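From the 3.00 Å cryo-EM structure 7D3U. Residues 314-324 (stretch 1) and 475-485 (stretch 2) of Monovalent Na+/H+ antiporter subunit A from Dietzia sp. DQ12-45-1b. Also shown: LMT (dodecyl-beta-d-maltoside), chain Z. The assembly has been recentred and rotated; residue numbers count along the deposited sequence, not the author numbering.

Stretch 1 314-324: AMVAAIIHTIA
Stretch 2 (475-485) LLEPAVAAAAR

The most unusual feature of this contact is how deeply one isoleucine reaches into the backbone of its neighbour: CD1 of Ile319 lies 3.3 Å from the carbonyl O of Ala483 and 3.7 Å from the amide N of Ala484. Ala483 and Ala484 carry nothing beyond CB, and the same CD1 also lies 3.7 Å from Ala483 CB. No hydrogen bond links the two stretches, so the contact rests on van der Waals packing, mostly between apolar side chains and partly of Ile319 CD1 on backbone.

Stretch 1 is helical throughout, from Ala314 to Ala324, and belongs to a longer helix. Phi lies near -65° and psi near -40° for most residues, and i to i-4 backbone hydrogen bonds of about 2.9 Å run from Ala318 N to Ala314 O through Ala324 N to Ile320 O. Thr322 adds a weak side-chain bond, OG1 to Ala318 O at 3.2 Å. In stretch 2, Glu477 to Ala482 are helical, with phi from -54° to -70° and psi from -29° to -56°; i to i-4 bonds of about 2.9 Å run from Val480 N to Leu476 O through Ala483 N to Ala479 O. Before them Leu476 has phi/psi -112/-14°, and a weak bond from Leu476 N to Glu477 OE2, 3.0 Å long, ties the side chain of Glu477 back to the preceding amide. Around Ala483 and Ala484 phi moves to -81° and -94°, and Ala484 N makes only weak bonds, to Val480 O at 2.9 Å and Ala481 O at 3.2 Å.

The helix axes approach to 8.7 Å and their N-to-C directions differ by 125°, an oblique crossing closer to antiparallel than parallel. Accordingly, the start of stretch 1 meets the end of stretch 2, with the CA atoms of Met315 and Ala484 5.3 Å apart, while Ile320 and Ile323 meet Leu476. The contact buries 404 Å², both sides summed, and every residue making it is buried.

At the close end, Ala484 points toward stretch 1, and its side chain is a single methyl, suited to close backbones. Its CB is 4.0 Å from Met315 CB and 3.6 Å from Val316 CG2. Met315 (m, m, t) starts toward stretch 2, but its end leads away. Val316, chi1 t, lies sideways and uses its branched shape to reach two partners, its CG1 lying 3.6 Å from Val480 CG1.

Val480, also t and pointing toward stretch 1, has the largest area covered in the contact. Its branching suits this place, since CG2 faces both Ile319 and Ile323. Ile319 (m, t) packs against it with CG2 to CG2 at 4.1 Å. One helical turn later, Ile323 (m, t) places CD1 4.1 Å from Val480 CG2 and 4.2 Å from Leu476 CD2.

Farther along, longer side chains span the gap. Ile320 (t, p) leaves its backbone sideways, yet its end comes nearer, and CD1 meets Leu476 CD1 at 3.7 Å. Leu476 (m, t) points toward stretch 1; its forked end suits it to two isoleucines, and CD2 also touches the detergent tail, 3.7 Å from LMT C5.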

# COMPACT_ATOMS: atom_id res chain seq x y z
N ALA B 314 24.83 50.25 15.42
CA ALA B 314 24.53 49.02 16.14
C ALA B 314 25.23 47.81 15.54
O ALA B 314 25.64 46.91 16.29
CB ALA B 314 23.02 48.77 16.16
N MET B 315 25.37 47.76 14.22
CA MET B 315 26.03 46.61 13.60
C MET B 315 27.52 46.58 13.92
O MET B 315 28.10 45.49 14.04
CB MET B 315 25.81 46.63 12.09
CG MET B 315 24.35 46.51 11.70
SD MET B 315 23.52 45.23 12.64
CE MET B 315 21.84 45.83 12.59
N VAL B 316 28.15 47.74 14.06
CA VAL B 316 29.54 47.78 14.48
C VAL B 316 29.70 47.16 15.86
O VAL B 316 30.60 46.33 16.09
CB VAL B 316 30.07 49.23 14.46
CG1 VAL B 316 31.52 49.26 14.89
CG2 VAL B 316 29.90 49.84 13.08
N ALA B 317 28.83 47.54 16.79
CA ALA B 317 28.87 46.95 18.13
C ALA B 317 28.60 45.46 18.08
O ALA B 317 29.26 44.68 18.77
CB ALA B 317 27.87 47.65 19.04
N ALA B 318 27.64 45.04 17.26
CA ALA B 318 27.33 43.62 17.15
C ALA B 318 28.52 42.82 16.65
O ALA B 318 28.84 41.76 17.18
CB ALA B 318 26.12 43.41 16.24
N ILE B 319 29.21 43.33 15.62
CA ILE B 319 30.33 42.59 15.06
C ILE B 319 31.51 42.57 16.03
O ILE B 319 32.15 41.52 16.23
CB ILE B 319 30.73 43.17 13.70
CG1 ILE B 319 29.58 43.00 12.70
CG2 ILE B 319 31.98 42.49 13.17
CD1 ILE B 319 29.81 43.70 11.40
N ILE B 320 31.81 43.71 16.65
CA ILE B 320 32.94 43.73 17.57
C ILE B 320 32.66 42.86 18.78
O ILE B 320 33.57 42.20 19.30
CB ILE B 320 33.31 45.17 17.97
CG1 ILE B 320 34.64 45.19 18.72
CG2 ILE B 320 32.24 45.80 18.82
CD1 ILE B 320 35.74 44.41 18.03
N HIS B 321 31.40 42.78 19.23
CA HIS B 321 31.09 41.91 20.35
C HIS B 321 31.06 40.45 19.94
O HIS B 321 31.40 39.59 20.76
CB HIS B 321 29.76 42.30 20.98
CG HIS B 321 29.52 41.65 22.31
ND1 HIS B 321 29.22 40.31 22.44
CD2 HIS B 321 29.55 42.15 23.57
CE1 HIS B 321 29.07 40.02 23.72
NE2 HIS B 321 29.26 41.12 24.42
N THR B 322 30.67 40.15 18.70
CA THR B 322 30.79 38.78 18.22
C THR B 322 32.24 38.33 18.23
O THR B 322 32.56 37.22 18.67
CB THR B 322 30.19 38.66 16.82
OG1 THR B 322 28.77 38.54 16.92
CG2 THR B 322 30.75 37.44 16.10
N ILE B 323 33.15 39.20 17.79
CA ILE B 323 34.57 38.86 17.81
C ILE B 323 35.05 38.69 19.25
O ILE B 323 35.71 37.69 19.59
CB ILE B 323 35.39 39.94 17.07
CG1 ILE B 323 35.14 39.86 15.57
CG2 ILE B 323 36.87 39.77 17.36
CD1 ILE B 323 35.71 41.02 14.80
N ALA B 324 34.73 39.65 20.11
CA ALA B 324 35.18 39.58 21.50
C ALA B 324 34.66 38.32 22.18
O ALA B 324 35.39 37.67 22.93
CB ALA B 324 34.72 40.82 22.26
N LEU B 475 43.27 48.18 15.25
CA LEU B 475 43.45 47.20 14.18
C LEU B 475 42.14 46.64 13.65
O LEU B 475 42.16 45.91 12.65
CB LEU B 475 44.33 46.05 14.66
CG LEU B 475 45.76 46.40 15.05
CD1 LEU B 475 46.45 45.20 15.67
CD2 LEU B 475 46.52 46.90 13.84
N LEU B 476 41.00 46.96 14.27
CA LEU B 476 39.75 46.31 13.93
C LEU B 476 38.72 47.21 13.27
O LEU B 476 37.75 46.70 12.72
CB LEU B 476 39.12 45.68 15.19
CG LEU B 476 39.73 44.36 15.65
CD1 LEU B 476 39.33 44.07 17.08
CD2 LEU B 476 39.30 43.23 14.73
N GLU B 477 38.90 48.53 13.30
CA GLU B 477 37.90 49.41 12.70
C GLU B 477 37.77 49.22 11.20
O GLU B 477 36.63 49.18 10.71
CB GLU B 477 38.18 50.88 13.04
CG GLU B 477 38.39 51.13 14.50
CD GLU B 477 39.83 51.01 14.89
OE1 GLU B 477 40.45 52.03 15.24
OE2 GLU B 477 40.34 49.88 14.79
N PRO B 478 38.84 49.11 10.40
CA PRO B 478 38.65 48.90 8.96
C PRO B 478 37.77 47.69 8.67
O PRO B 478 36.72 47.82 8.02
CB PRO B 478 40.07 48.70 8.43
CG PRO B 478 40.93 48.49 9.64
CD PRO B 478 40.27 49.27 10.72
N ALA B 479 38.16 46.52 9.18
CA ALA B 479 37.42 45.30 8.89
C ALA B 479 36.01 45.36 9.46
O ALA B 479 35.05 44.98 8.78
CB ALA B 479 38.17 44.09 9.45
N VAL B 480 35.86 45.85 10.69
CA VAL B 480 34.55 45.83 11.34
C VAL B 480 33.59 46.81 10.66
O VAL B 480 32.44 46.48 10.39
CB VAL B 480 34.69 46.11 12.84
CG1 VAL B 480 33.36 46.51 13.43
CG2 VAL B 480 35.24 44.89 13.56
N ALA B 481 34.06 48.03 10.39
CA ALA B 481 33.22 49.01 9.71
C ALA B 481 32.87 48.56 8.30
O ALA B 481 31.75 48.79 7.83
CB ALA B 481 33.92 50.37 9.69
N ALA B 482 33.81 47.92 7.60
CA ALA B 482 33.49 47.41 6.27
C ALA B 482 32.51 46.25 6.35
O ALA B 482 31.72 46.05 5.42
CB ALA B 482 34.77 46.99 5.55
N ALA B 483 32.55 45.48 7.44
CA ALA B 483 31.59 44.41 7.64
C ALA B 483 30.26 44.90 8.18
O ALA B 483 29.29 44.12 8.20
CB ALA B 483 32.18 43.37 8.59
N ALA B 484 30.18 46.15 8.63
CA ALA B 484 28.93 46.71 9.11
C ALA B 484 28.18 47.46 8.01
O ALA B 484 26.95 47.39 7.94
CB ALA B 484 29.18 47.64 10.29
N ARG B 485 28.91 48.18 7.15
CA ARG B 485 28.27 48.79 5.99
C ARG B 485 27.92 47.78 4.92
O ARG B 485 27.34 48.16 3.89
CB ARG B 485 29.17 49.88 5.40
CG ARG B 485 30.29 49.35 4.53
CD ARG B 485 30.84 50.45 3.64
NE ARG B 485 29.88 50.86 2.62
CZ ARG B 485 29.15 51.97 2.68
NH1 ARG B 485 29.28 52.79 3.72
NH2 ARG B 485 28.30 52.27 1.71
C1B LMT Z . 46.06 48.20 7.07
C2B LMT Z . 47.39 48.08 6.30
C3B LMT Z . 48.54 48.73 7.10
C4B LMT Z . 48.44 48.35 8.60
C5B LMT Z . 47.07 48.80 9.12
C6B LMT Z . 47.24 49.97 10.08
O1B LMT Z . 45.72 46.94 7.56
O2B LMT Z . 47.62 46.75 6.11
O3B LMT Z . 48.60 50.08 6.91
O4' LMT Z . 48.57 46.99 8.77
O5B LMT Z . 46.16 49.13 8.10
O6B LMT Z . 46.03 50.31 10.63
C1' LMT Z . 42.59 44.42 8.25
C2' LMT Z . 42.35 45.35 7.05
C3' LMT Z . 43.66 46.10 6.67
C4' LMT Z . 44.38 46.69 7.90
C5' LMT Z . 44.40 45.57 8.97
C6' LMT Z . 45.16 45.91 10.22
O1' LMT Z . 41.42 43.88 8.69
O2' LMT Z . 41.97 44.58 5.98
O3' LMT Z . 43.39 47.09 5.78
O5' LMT Z . 43.10 45.20 9.31
O6' LMT Z . 44.62 47.09 10.67
C1 LMT Z . 41.60 42.82 9.61
C2 LMT Z . 40.78 41.67 9.09
C3 LMT Z . 40.51 40.59 10.08
C4 LMT Z . 39.85 41.22 11.27
C5 LMT Z . 40.10 40.41 12.49
C6 LMT Z . 39.29 39.16 12.51
C7 LMT Z . 39.15 38.68 13.93
C8 LMT Z . 39.53 37.25 14.00
C9 LMT Z . 39.84 36.76 15.38
C10 LMT Z . 40.15 35.30 15.28
C11 LMT Z . 41.42 34.96 15.98
C12 LMT Z . 41.62 33.49 16.09